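Local coordinates for hypothetical protein (Geobacillus stearothermophilus, PDB 1SFS) that is of unknown function but carries a glycoside hydrolase-like domain and is possibly a bacterial lysozyme that cleaves cell-wall polysaccharide, at residues W215-D220 against V226-A231; Q41-V46 against K54-Y59; P87-F92 against R106-H111. One frame throughout, in Å; residues are numbered along the deposited sequence. Where two conformers were deposited one is given.

Contact 1 of 3, residues W215-D220 against V226-A231; sequences WQYGRD and VDTNLA
Tyr-217 lays its ring across Thr-228 at a classic beta bulge in the antiparallel hairpin of strands 211-218 and 227-231, the last two strands of the chain. The bulge sets Tyr-217 and Gly-218 together against Thr-228, whose O receives a weak bond from each backbone N. On the unbulged side Trp-215 and Leu-230 form a hydrogen-bonded pair, with Trp-215 N 2.8 Å from Leu-230 O.

The first torsion of Tyr-217 (chi1 72°) tucks CG between its own N and carbonyl carbon, which brings the ring over Thr-228 of the partner strand. Thr-228 OG1 then sits above one ring face, offset toward the rim and 3.3 Å from Tyr-217 CZ. Leu-230 touches both aromatics: its CG lies 3.9 Å from Tyr-217 CE2, and its CD1 approaches Trp-215 CZ3 at the same distance. Leu-230 and Trp-215 run side by side in one direction, and Tyr-217 CB rests over the centre of the indole. A branched aliphatic residue, able to touch both rings with different carbons, suits this buried face, where Tyr-217 OH reaches Thr-193 and Trp-30, and Trp-215 NE1 bonds to Pro-188 O.

Gln-216 and Asn-229 occupy the other face, their amide planes 28° apart. Both amide nitrogens turn to Asp-33 OD2, while Asn-229 OD1 accepts from Trp-184 NE1. The extended Gln-216 side chain also offers OE1 to Tyr-155 OH and to Arg-219 NE, which lies 3.0 Å away with OE1 in the guanidinium plane. Past the bulge, where segment 215-220 leaves the sheet, Asp-227 OD2 uses its anti lone pair to accept the backbone N-H of Asp-220, N to OD2 being 2.9 Å.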
loop_
_atom_site.group_PDB
_atom_site.type_symbol
_atom_site.label_atom_id
_atom_site.label_comp_id
_atom_site.label_asym_id
_atom_site.label_seq_id
_atom_site.Cartn_x
_atom_site.Cartn_y
_atom_site.Cartn_z
ATOM N N TRP A 215 0.902 4.568 -7.292
ATOM C CA TRP A 215 -0.079 4.299 -8.312
ATOM C C TRP A 215 0.110 2.861 -8.809
ATOM O O TRP A 215 1.164 2.558 -9.408
ATOM C CB TRP A 215 0.100 5.271 -9.479
ATOM C CG TRP A 215 -0.839 5.051 -10.607
ATOM C CD1 TRP A 215 -2.099 4.553 -10.597
ATOM C CD2 TRP A 215 -0.576 5.335 -11.989
ATOM N NE1 TRP A 215 -2.620 4.513 -11.850
ATOM C CE2 TRP A 215 -1.694 4.983 -12.733
ATOM C CE3 TRP A 215 0.546 5.842 -12.656
ATOM C CZ2 TRP A 215 -1.749 5.128 -14.122
ATOM C CZ3 TRP A 215 0.506 5.987 -14.034
ATOM C CH2 TRP A 215 -0.631 5.631 -14.739
ATOM N N GLN A 216 -0.863 2.006 -8.620
ATOM C CA GLN A 216 -0.865 0.659 -9.207
ATOM C C GLN A 216 -1.454 0.808 -10.616
ATOM O O GLN A 216 -2.669 0.907 -10.767
ATOM C CB GLN A 216 -1.621 -0.315 -8.361
ATOM C CG GLN A 216 -1.372 -1.760 -8.783
ATOM C CD GLN A 216 -2.219 -2.669 -7.956
ATOM O OE1 GLN A 216 -3.457 -2.590 -8.075
ATOM N NE2 GLN A 216 -1.600 -3.474 -7.117
ATOM N N TYR A 217 -0.592 0.844 -11.623
ATOM C CA TYR A 217 -1.063 1.075 -12.970
ATOM C C TYR A 217 -1.371 -0.190 -13.752
ATOM O O TYR A 217 -1.966 -0.119 -14.833
ATOM C CB TYR A 217 -0.078 1.970 -13.732
ATOM C CG TYR A 217 1.206 1.323 -14.109
ATOM C CD1 TYR A 217 1.350 0.668 -15.309
ATOM C CD2 TYR A 217 2.353 1.409 -13.336
ATOM C CE1 TYR A 217 2.545 0.080 -15.684
ATOM C CE2 TYR A 217 3.549 0.834 -13.684
ATOM C CZ TYR A 217 3.660 0.164 -14.885
ATOM O OH TYR A 217 4.853 -0.402 -15.231
ATOM N N GLY A 218 -0.996 -1.351 -13.206
ATOM C CA GLY A 218 -1.334 -2.592 -13.834
ATOM C C GLY A 218 -1.354 -3.732 -12.843
ATOM O O GLY A 218 -0.592 -3.722 -11.863
ATOM N N ARG A 219 -2.198 -4.726 -13.085
ATOM C CA ARG A 219 -2.264 -5.927 -12.272
ATOM C C ARG A 219 -1.911 -7.136 -13.121
ATOM O O ARG A 219 -2.241 -7.191 -14.325
ATOM C CB ARG A 219 -3.662 -6.116 -11.634
ATOM C CG ARG A 219 -3.975 -5.099 -10.573
ATOM C CD ARG A 219 -5.374 -5.361 -10.015
ATOM N NE ARG A 219 -5.672 -4.453 -8.933
ATOM C CZ ARG A 219 -6.897 -4.392 -8.385
ATOM N NH1 ARG A 219 -7.951 -5.106 -8.750
ATOM N NH2 ARG A 219 -7.033 -3.532 -7.394
ATOM N N ASP A 220 -1.258 -8.093 -12.478
ATOM C CA ASP A 220 -1.011 -9.465 -12.887
ATOM C C ASP A 220 -0.288 -9.530 -14.226
ATOM O O ASP A 220 -0.814 -9.873 -15.318
ATOM C CB ASP A 220 -2.330 -10.232 -12.948
ATOM C CG ASP A 220 -3.026 -10.407 -11.614
ATOM O OD1 ASP A 220 -2.398 -10.373 -10.540
ATOM O OD2 ASP A 220 -4.273 -10.558 -11.658
ATOM N N VAL A 226 3.222 -10.577 -10.420
ATOM C CA VAL A 226 3.287 -9.320 -9.716
ATOM C C VAL A 226 2.392 -8.280 -10.380
ATOM O O VAL A 226 2.001 -8.408 -11.558
ATOM C CB VAL A 226 4.726 -8.769 -9.674
ATOM C CG1 VAL A 226 5.692 -9.778 -9.091
ATOM C CG2 VAL A 226 5.246 -8.305 -11.047
ATOM N N ASP A 227 2.072 -7.255 -9.634
ATOM C CA ASP A 227 1.466 -6.027 -10.143
ATOM C C ASP A 227 2.548 -4.977 -10.290
ATOM O O ASP A 227 3.589 -5.043 -9.644
ATOM C CB ASP A 227 0.414 -5.501 -9.199
ATOM C CG ASP A 227 -0.562 -6.590 -8.827
ATOM O OD1 ASP A 227 -0.833 -6.776 -7.595
ATOM O OD2 ASP A 227 -1.124 -7.294 -9.675
ATOM N N THR A 228 2.302 -3.947 -11.127
ATOM C CA THR A 228 3.263 -2.911 -11.389
ATOM C C THR A 228 2.773 -1.550 -10.908
ATOM O O THR A 228 1.621 -1.174 -11.061
ATOM C CB THR A 228 3.660 -2.839 -12.877
ATOM O OG1 THR A 228 2.496 -2.638 -13.689
ATOM C CG2 THR A 228 4.338 -4.137 -13.326
ATOM N N ASN A 229 3.734 -0.806 -10.325
ATOM C CA ASN A 229 3.443 0.465 -9.651
ATOM C C ASN A 229 4.447 1.520 -10.057
ATOM O O ASN A 229 5.594 1.230 -10.427
ATOM C CB ASN A 229 3.543 0.301 -8.141
ATOM C CG ASN A 229 2.558 -0.696 -7.605
ATOM O OD1 ASN A 229 1.394 -0.417 -7.453
ATOM N ND2 ASN A 229 3.055 -1.890 -7.274
ATOM N N LEU A 230 4.031 2.771 -9.896
ATOM C CA LEU A 230 4.873 3.935 -9.933
ATOM C C LEU A 230 4.691 4.727 -8.643
ATOM O O LEU A 230 3.609 4.681 -8.041
ATOM C CB LEU A 230 4.591 4.824 -11.124
ATOM C CG LEU A 230 4.985 4.239 -12.488
ATOM C CD1 LEU A 230 4.235 4.956 -13.595
ATOM C CD2 LEU A 230 6.472 4.343 -12.670
ATOM N N ALA A 231 5.681 5.481 -8.250
ATOM C CA ALA A 231 5.613 6.277 -7.012
ATOM C C ALA A 231 6.222 7.636 -7.191
ATOM O O ALA A 231 7.153 7.838 -7.972
ATOM C CB ALA A 231 6.298 5.566 -5.864
#

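Contact 2 of 3, residues Q41-V46 against K54-Y59; sequences QLFQCV and KFWGRY
Trp-56 carries CG anti to its backbone N (chi1 -161°), which sends the indole from strand 55-59 toward helix 40-49. Leu-42 answers with the same kind of torsion (chi1 -179°), reaching forward from the helix to the six-membered end of the indole. Phe-43 and Val-46 complete the helical side of the contact, so that one large strand residue meets three side chains, two neighbours in sequence and one a turn later.

Each of the three touches a different atom of the benzene rim. Leu-42 crosses the indole at an angle and brings CD2 to 3.8 Å from Trp-56 CZ2. Val-46 comes from the opposite direction, its CG2 at 3.6 Å from CH2, the outermost carbon of Trp-56. Phe-43 presents the edge of its own ring, with CD1 3.9 Å from Trp-56 CZ3. Between the flanking side chains the rim points at the helix backbone itself: Leu-42 O lies in the indole plane, 4.0 Å from Trp-56 CH2. Tryptophan suits the place because the axes of the two segments stand 12.3 Å apart, a distance that a long, flat apolar side chain can span. Residues four apart on the helix, Leu-42 and Val-46, give it a matching branched aliphatic surface. The side chains meet through apolar atoms alone; the indole's polar atom, NE1, is served elsewhere by Ser-34 OG.

The arrangement belongs to the beta-alpha-beta unit of strand 29-33, helix 40-49 and strand 55-59. Val-32 of the first strand touches both Trp-56 and Val-46, and Val-38 of the connecting loop also packs on the indole. Helix 40-49 has a further tie, the disulfide from Cys-45 to Cys-224, while strand 55-59 runs between strands 29-33 and 84-89 and bonds to both.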
loop_
_atom_site.group_PDB
_atom_site.type_symbol
_atom_site.label_atom_id
_atom_site.label_comp_id
_atom_site.label_asym_id
_atom_site.label_seq_id
_atom_site.Cartn_x
_atom_site.Cartn_y
_atom_site.Cartn_z
ATOM N N GLN A 41 14.199 -16.313 -6.525
ATOM C CA GLN A 41 13.635 -16.686 -7.836
ATOM C C GLN A 41 12.640 -15.647 -8.341
ATOM O O GLN A 41 12.753 -15.258 -9.511
ATOM C CB GLN A 41 13.064 -18.093 -7.813
ATOM C CG GLN A 41 14.183 -19.127 -7.887
ATOM C CD GLN A 41 14.857 -19.418 -9.202
ATOM O OE1 GLN A 41 14.555 -18.796 -10.214
ATOM N NE2 GLN A 41 15.793 -20.370 -9.311
ATOM N N LEU A 42 11.734 -15.173 -7.500
ATOM C CA LEU A 42 10.743 -14.197 -7.928
ATOM C C LEU A 42 11.423 -12.864 -8.187
ATOM O O LEU A 42 11.092 -12.178 -9.152
ATOM C CB LEU A 42 9.626 -14.061 -6.895
ATOM C CG LEU A 42 8.512 -13.082 -7.237
ATOM C CD1 LEU A 42 7.842 -13.362 -8.569
ATOM C CD2 LEU A 42 7.484 -13.055 -6.158
ATOM N N PHE A 43 12.354 -12.445 -7.334
ATOM C CA PHE A 43 13.097 -11.191 -7.591
ATOM C C PHE A 43 13.782 -11.266 -8.902
ATOM O O PHE A 43 13.728 -10.275 -9.681
ATOM C CB PHE A 43 14.055 -10.910 -6.405
ATOM C CG PHE A 43 14.921 -9.725 -6.713
ATOM C CD1 PHE A 43 14.507 -8.420 -6.641
ATOM C CD2 PHE A 43 16.232 -9.951 -7.138
ATOM C CE1 PHE A 43 15.336 -7.331 -7.031
ATOM C CE2 PHE A 43 17.079 -8.943 -7.524
ATOM C CZ PHE A 43 16.585 -7.680 -7.476
ATOM N N GLN A 44 14.488 -12.332 -9.175
ATOM C CA GLN A 44 15.211 -12.416 -10.463
ATOM C C GLN A 44 14.270 -12.433 -11.630
ATOM O O GLN A 44 14.629 -11.865 -12.684
ATOM C CB GLN A 44 16.123 -13.656 -10.431
ATOM C CG GLN A 44 17.221 -13.635 -9.380
ATOM C CD GLN A 44 18.184 -12.474 -9.358
ATOM O OE1 GLN A 44 18.368 -11.779 -10.364
ATOM N NE2 GLN A 44 18.771 -12.161 -8.208
ATOM N N CYS A 45 13.100 -13.050 -11.517
ATOM C CA CYS A 45 12.101 -12.981 -12.584
ATOM C C CYS A 45 11.790 -11.542 -12.892
ATOM O O CYS A 45 11.818 -11.094 -14.041
ATOM C CB CYS A 45 10.791 -13.705 -12.223
ATOM S SG CYS A 45 9.512 -13.770 -13.498
ATOM N N VAL A 46 11.449 -10.795 -11.866
ATOM C CA VAL A 46 11.107 -9.386 -12.083
ATOM C C VAL A 46 12.272 -8.599 -12.683
ATOM O O VAL A 46 12.134 -7.879 -13.642
ATOM C CB VAL A 46 10.594 -8.765 -10.786
ATOM C CG1 VAL A 46 10.396 -7.266 -10.932
ATOM C CG2 VAL A 46 9.268 -9.396 -10.359
ATOM N N LYS A 54 12.193 -0.551 -7.279
ATOM C CA LYS A 54 12.738 0.239 -6.191
ATOM C C LYS A 54 11.990 -0.028 -4.884
ATOM O O LYS A 54 12.520 0.263 -3.796
ATOM C CB LYS A 54 12.762 1.717 -6.522
ATOM C CG LYS A 54 13.475 2.043 -7.800
ATOM C CD LYS A 54 14.735 1.277 -8.152
ATOM C CE LYS A 54 15.379 1.584 -9.512
ATOM N NZ LYS A 54 14.493 1.238 -10.735
ATOM N N PHE A 55 10.805 -0.594 -4.981
ATOM C CA PHE A 55 9.980 -0.929 -3.851
ATOM C C PHE A 55 9.145 -2.137 -4.226
ATOM O O PHE A 55 8.924 -2.395 -5.417
ATOM C CB PHE A 55 9.122 0.241 -3.360
ATOM C CG PHE A 55 8.156 0.773 -4.417
ATOM C CD1 PHE A 55 6.863 0.273 -4.482
ATOM C CD2 PHE A 55 8.555 1.713 -5.334
ATOM C CE1 PHE A 55 5.998 0.745 -5.460
ATOM C CE2 PHE A 55 7.667 2.192 -6.320
ATOM C CZ PHE A 55 6.391 1.713 -6.364
ATOM N N TRP A 56 8.698 -2.850 -3.195
ATOM C CA TRP A 56 7.957 -4.101 -3.402
ATOM C C TRP A 56 6.862 -4.161 -2.360
ATOM O O TRP A 56 7.143 -4.272 -1.154
ATOM C CB TRP A 56 8.902 -5.287 -3.348
ATOM C CG TRP A 56 8.349 -6.546 -3.989
ATOM C CD1 TRP A 56 7.148 -7.144 -3.764
ATOM C CD2 TRP A 56 9.016 -7.355 -4.970
ATOM N NE1 TRP A 56 7.015 -8.247 -4.562
ATOM C CE2 TRP A 56 8.138 -8.402 -5.291
ATOM C CE3 TRP A 56 10.240 -7.271 -5.619
ATOM C CZ2 TRP A 56 8.489 -9.378 -6.230
ATOM C CZ3 TRP A 56 10.581 -8.241 -6.545
ATOM C CH2 TRP A 56 9.703 -9.276 -6.834
ATOM N N GLY A 57 5.610 -4.080 -2.776
ATOM C CA GLY A 57 4.466 -4.178 -1.889
ATOM C C GLY A 57 4.265 -5.626 -1.428
ATOM O O GLY A 57 4.229 -6.536 -2.243
ATOM N N ARG A 58 4.144 -5.783 -0.130
ATOM C CA ARG A 58 4.010 -7.081 0.499
ATOM C C ARG A 58 3.103 -6.982 1.700
ATOM O O ARG A 58 2.929 -5.927 2.305
ATOM C CB ARG A 58 5.383 -7.597 0.947
ATOM C CG ARG A 58 6.280 -8.023 -0.204
ATOM C CD ARG A 58 5.765 -9.294 -0.924
ATOM N NE ARG A 58 5.821 -10.405 0.018
ATOM C CZ ARG A 58 4.812 -11.011 0.591
ATOM N NH1 ARG A 58 3.539 -10.771 0.218
ATOM N NH2 ARG A 58 5.062 -11.884 1.543
ATOM N N TYR A 59 2.522 -8.118 2.076
ATOM C CA TYR A 59 1.472 -8.172 3.095
ATOM C C TYR A 59 2.018 -8.468 4.458
ATOM O O TYR A 59 2.862 -9.344 4.673
ATOM C CB TYR A 59 0.393 -9.208 2.659
ATOM C CG TYR A 59 -0.255 -8.737 1.417
ATOM C CD1 TYR A 59 0.276 -9.009 0.158
ATOM C CD2 TYR A 59 -1.360 -7.885 1.451
ATOM C CE1 TYR A 59 -0.301 -8.517 -0.993
ATOM C CE2 TYR A 59 -1.957 -7.401 0.325
ATOM C CZ TYR A 59 -1.443 -7.707 -0.911
ATOM O OH TYR A 59 -1.975 -7.218 -2.069
#

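Contact 3 of 3, residues P87-F92 against R106-H111; sequences PIYNAF and RNAVFH
Tyr-89 makes a partly buried contact of one tyrosine with a helix, joining the end of strand 84-89 to helix 98-114; it rests on Ala-108 and Asn-107, with His-111 at its margin. Strand and helix belong to a beta-alpha-beta unit that strand 122-126 completes. The axes of the two segments pass 9.2 Å apart at their closest, near enough for a single ring to bridge them. Tyr-89 and Ala-91 each have two conformers, and the details hold for one of them.

The CG of Tyr-89 is anti to its backbone N (chi1 180°), which carries the ring from the strand to the helix at Ala-108. Ala-108 provides the apolar floor: its CB is 3.7 Å from Tyr-89 CG, and its backbone N stands over one ring face, toward the rim. The small methyl suits this position, since the helix backbone can come close to the ring. In this conformer the N of Ala-91, the centre of an inverse gamma turn, lies over the opposite face, which would place the ring between the helix and the turn that follows the strand.

At the far end of the ring Asn-107 crosses obliquely, its amide plane 50° from that of the ring, and its CB comes to 3.3 Å from Tyr-89 OH. A polar residue fits beside the hydroxyl at this wetter edge. One water, in the ring plane, lies 2.6 Å from Tyr-89 OH and makes weak bonds to Asn-107 ND2 and, in this conformer, Ala-91 O. A second joins His-111 NE2, at 3.3 Å from that atom, to the same hydroxyl more weakly.

Around the contact, Ala-108 also touches Trp-141 of helix 135-145. Strand 84-89 bonds to Phe-124 and Asn-126 of strand 122-126 through Tyr-89, and to strand 55-59 through Ile-88.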
loop_
_atom_site.group_PDB
_atom_site.type_symbol
_atom_site.label_atom_id
_atom_site.label_comp_id
_atom_site.label_asym_id
_atom_site.label_seq_id
_atom_site.Cartn_x
_atom_site.Cartn_y
_atom_site.Cartn_z
ATOM N N PRO A 87 4.659 -2.015 3.044
ATOM C CA PRO A 87 3.820 -2.945 3.790
ATOM C C PRO A 87 2.351 -2.697 3.688
ATOM O O PRO A 87 1.925 -1.535 3.754
ATOM C CB PRO A 87 4.298 -2.747 5.263
ATOM C CG PRO A 87 5.403 -1.770 5.203
ATOM C CD PRO A 87 5.287 -1.041 3.924
ATOM N N ILE A 88 1.564 -3.750 3.552
ATOM C CA ILE A 88 0.139 -3.700 3.349
ATOM C C ILE A 88 -0.562 -4.549 4.386
ATOM O O ILE A 88 -0.190 -5.700 4.597
ATOM C CB ILE A 88 -0.232 -4.264 1.959
ATOM C CG1 ILE A 88 0.572 -3.654 0.845
ATOM C CG2 ILE A 88 -1.725 -4.120 1.718
ATOM C CD1 ILE A 88 0.562 -4.462 -0.435
ATOM N N TYR A 89 -1.570 -4.006 5.045
ATOM C CA TYR A 89 -2.437 -4.736 5.968
ATOM C C TYR A 89 -3.756 -5.066 5.279
ATOM O O TYR A 89 -4.437 -4.106 4.906
ATOM C CB TYR A 89 -2.638 -3.909 7.247
ATOM C CG TYR A 89 -3.539 -4.647 8.222
ATOM C CD1 TYR A 89 -3.037 -5.745 8.917
ATOM C CD2 TYR A 89 -4.863 -4.265 8.414
ATOM C CE1 TYR A 89 -3.848 -6.433 9.799
ATOM C CE2 TYR A 89 -5.645 -4.987 9.309
ATOM C CZ TYR A 89 -5.149 -6.053 9.986
ATOM O OH TYR A 89 -5.955 -6.733 10.875
ATOM N N ASN A 90 -4.111 -6.349 5.136
ATOM C CA ASN A 90 -5.279 -6.766 4.373
ATOM C C ASN A 90 -6.138 -7.788 5.086
ATOM O O ASN A 90 -6.935 -8.459 4.432
ATOM C CB ASN A 90 -4.900 -7.310 3.006
ATOM C CG ASN A 90 -4.250 -8.661 3.043
ATOM O OD1 ASN A 90 -3.591 -8.984 4.007
ATOM N ND2 ASN A 90 -4.427 -9.435 2.018
ATOM N N ALA A 91 -5.997 -7.852 6.407
ATOM C CA ALA A 91 -6.757 -8.877 7.166
ATOM C C ALA A 91 -8.061 -8.302 7.690
ATOM O O ALA A 91 -8.461 -8.368 8.839
ATOM C CB ALA A 91 -5.929 -9.428 8.296
ATOM N N PHE A 92 -8.790 -7.732 6.756
ATOM C CA PHE A 92 -10.087 -7.150 7.049
ATOM C C PHE A 92 -10.849 -7.125 5.717
ATOM O O PHE A 92 -10.187 -6.959 4.655
ATOM C CB PHE A 92 -9.999 -5.775 7.724
ATOM C CG PHE A 92 -9.471 -4.647 6.844
ATOM C CD1 PHE A 92 -10.293 -3.743 6.197
ATOM C CD2 PHE A 92 -8.119 -4.514 6.622
ATOM C CE1 PHE A 92 -9.788 -2.766 5.362
ATOM C CE2 PHE A 92 -7.593 -3.531 5.800
ATOM C CZ PHE A 92 -8.439 -2.653 5.145
ATOM N N ARG A 106 -4.417 -1.276 15.100
ATOM C CA ARG A 106 -3.651 -1.942 16.166
ATOM C C ARG A 106 -3.075 -3.272 15.656
ATOM O O ARG A 106 -1.946 -3.602 16.008
ATOM C CB ARG A 106 -4.529 -2.180 17.389
ATOM C CG ARG A 106 -4.847 -0.871 18.106
ATOM C CD ARG A 106 -5.765 -1.026 19.268
ATOM N NE ARG A 106 -6.007 0.238 19.931
ATOM C CZ ARG A 106 -7.121 0.559 20.579
ATOM N NH1 ARG A 106 -7.157 1.748 21.124
ATOM N NH2 ARG A 106 -8.150 -0.277 20.678
ATOM N N ASN A 107 -3.820 -4.022 14.866
ATOM C CA ASN A 107 -3.288 -5.262 14.350
ATOM C C ASN A 107 -2.152 -4.991 13.354
ATOM O O ASN A 107 -1.144 -5.746 13.348
ATOM C CB ASN A 107 -4.391 -6.067 13.708
ATOM C CG ASN A 107 -5.321 -6.706 14.708
ATOM O OD1 ASN A 107 -4.996 -6.936 15.830
ATOM N ND2 ASN A 107 -6.489 -7.057 14.218
ATOM N N ALA A 108 -2.280 -3.981 12.520
ATOM C CA ALA A 108 -1.205 -3.676 11.559
ATOM C C ALA A 108 0.055 -3.348 12.300
ATOM O O ALA A 108 1.145 -3.816 11.917
ATOM C CB ALA A 108 -1.672 -2.554 10.653
ATOM N N VAL A 109 -0.006 -2.510 13.349
ATOM C CA VAL A 109 1.152 -2.114 14.103
ATOM C C VAL A 109 1.762 -3.329 14.795
ATOM O O VAL A 109 2.973 -3.493 14.844
ATOM C CB VAL A 109 0.769 -1.024 15.121
ATOM C CG1 VAL A 109 1.876 -0.761 16.143
ATOM C CG2 VAL A 109 0.434 0.235 14.358
ATOM N N PHE A 110 0.914 -4.194 15.356
ATOM C CA PHE A 110 1.416 -5.417 16.000
ATOM C C PHE A 110 2.250 -6.237 15.052
ATOM O O PHE A 110 3.338 -6.703 15.405
ATOM C CB PHE A 110 0.206 -6.182 16.526
ATOM C CG PHE A 110 0.473 -7.601 16.942
ATOM C CD1 PHE A 110 1.051 -7.817 18.174
ATOM C CD2 PHE A 110 0.122 -8.687 16.159
ATOM C CE1 PHE A 110 1.302 -9.129 18.619
ATOM C CE2 PHE A 110 0.347 -9.969 16.574
ATOM C CZ PHE A 110 0.887 -10.151 17.808
ATOM N N HIS A 111 1.773 -6.442 13.836
ATOM C CA HIS A 111 2.512 -7.194 12.866
ATOM C C HIS A 111 3.782 -6.444 12.447
ATOM O O HIS A 111 4.844 -7.087 12.297
ATOM C CB HIS A 111 1.696 -7.569 11.626
ATOM C CG HIS A 111 0.674 -8.620 11.925
ATOM N ND1 HIS A 111 1.052 -9.913 12.119
ATOM C CD2 HIS A 111 -0.662 -8.580 12.105
ATOM C CE1 HIS A 111 -0.009 -10.656 12.383
ATOM N NE2 HIS A 111 -1.091 -9.889 12.406
HETATM O O HOH W 1 -8.450 -6.172 11.459
HETATM O O HOH W 2 -4.296 -9.311 12.232
#

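How the contacts relate
All three contacts reach the same sheet, in which strands 55-59 and 84-89 are neighbours and strand 227-231 closes the order by pairing with 29-33. Contact 1 is strand on strand, backbone bonds with an apolar and a polar face, mostly buried but open at the Arg-219 and Asp-220 end; contact 2 is buried and apolar; contact 3 is partly buried and brings in water. Contacts 1 and 2 touch through Phe-55 against Asn-229 and Ala-231, and through Val-226 against Val-46 and Trp-56. Contacts 2 and 3 meet through a probable hydrogen bond from Ile-88 N to Arg-58 O and where Tyr-59 packs on Ile-88 and Asn-90. Contacts 1 and 3 do not touch.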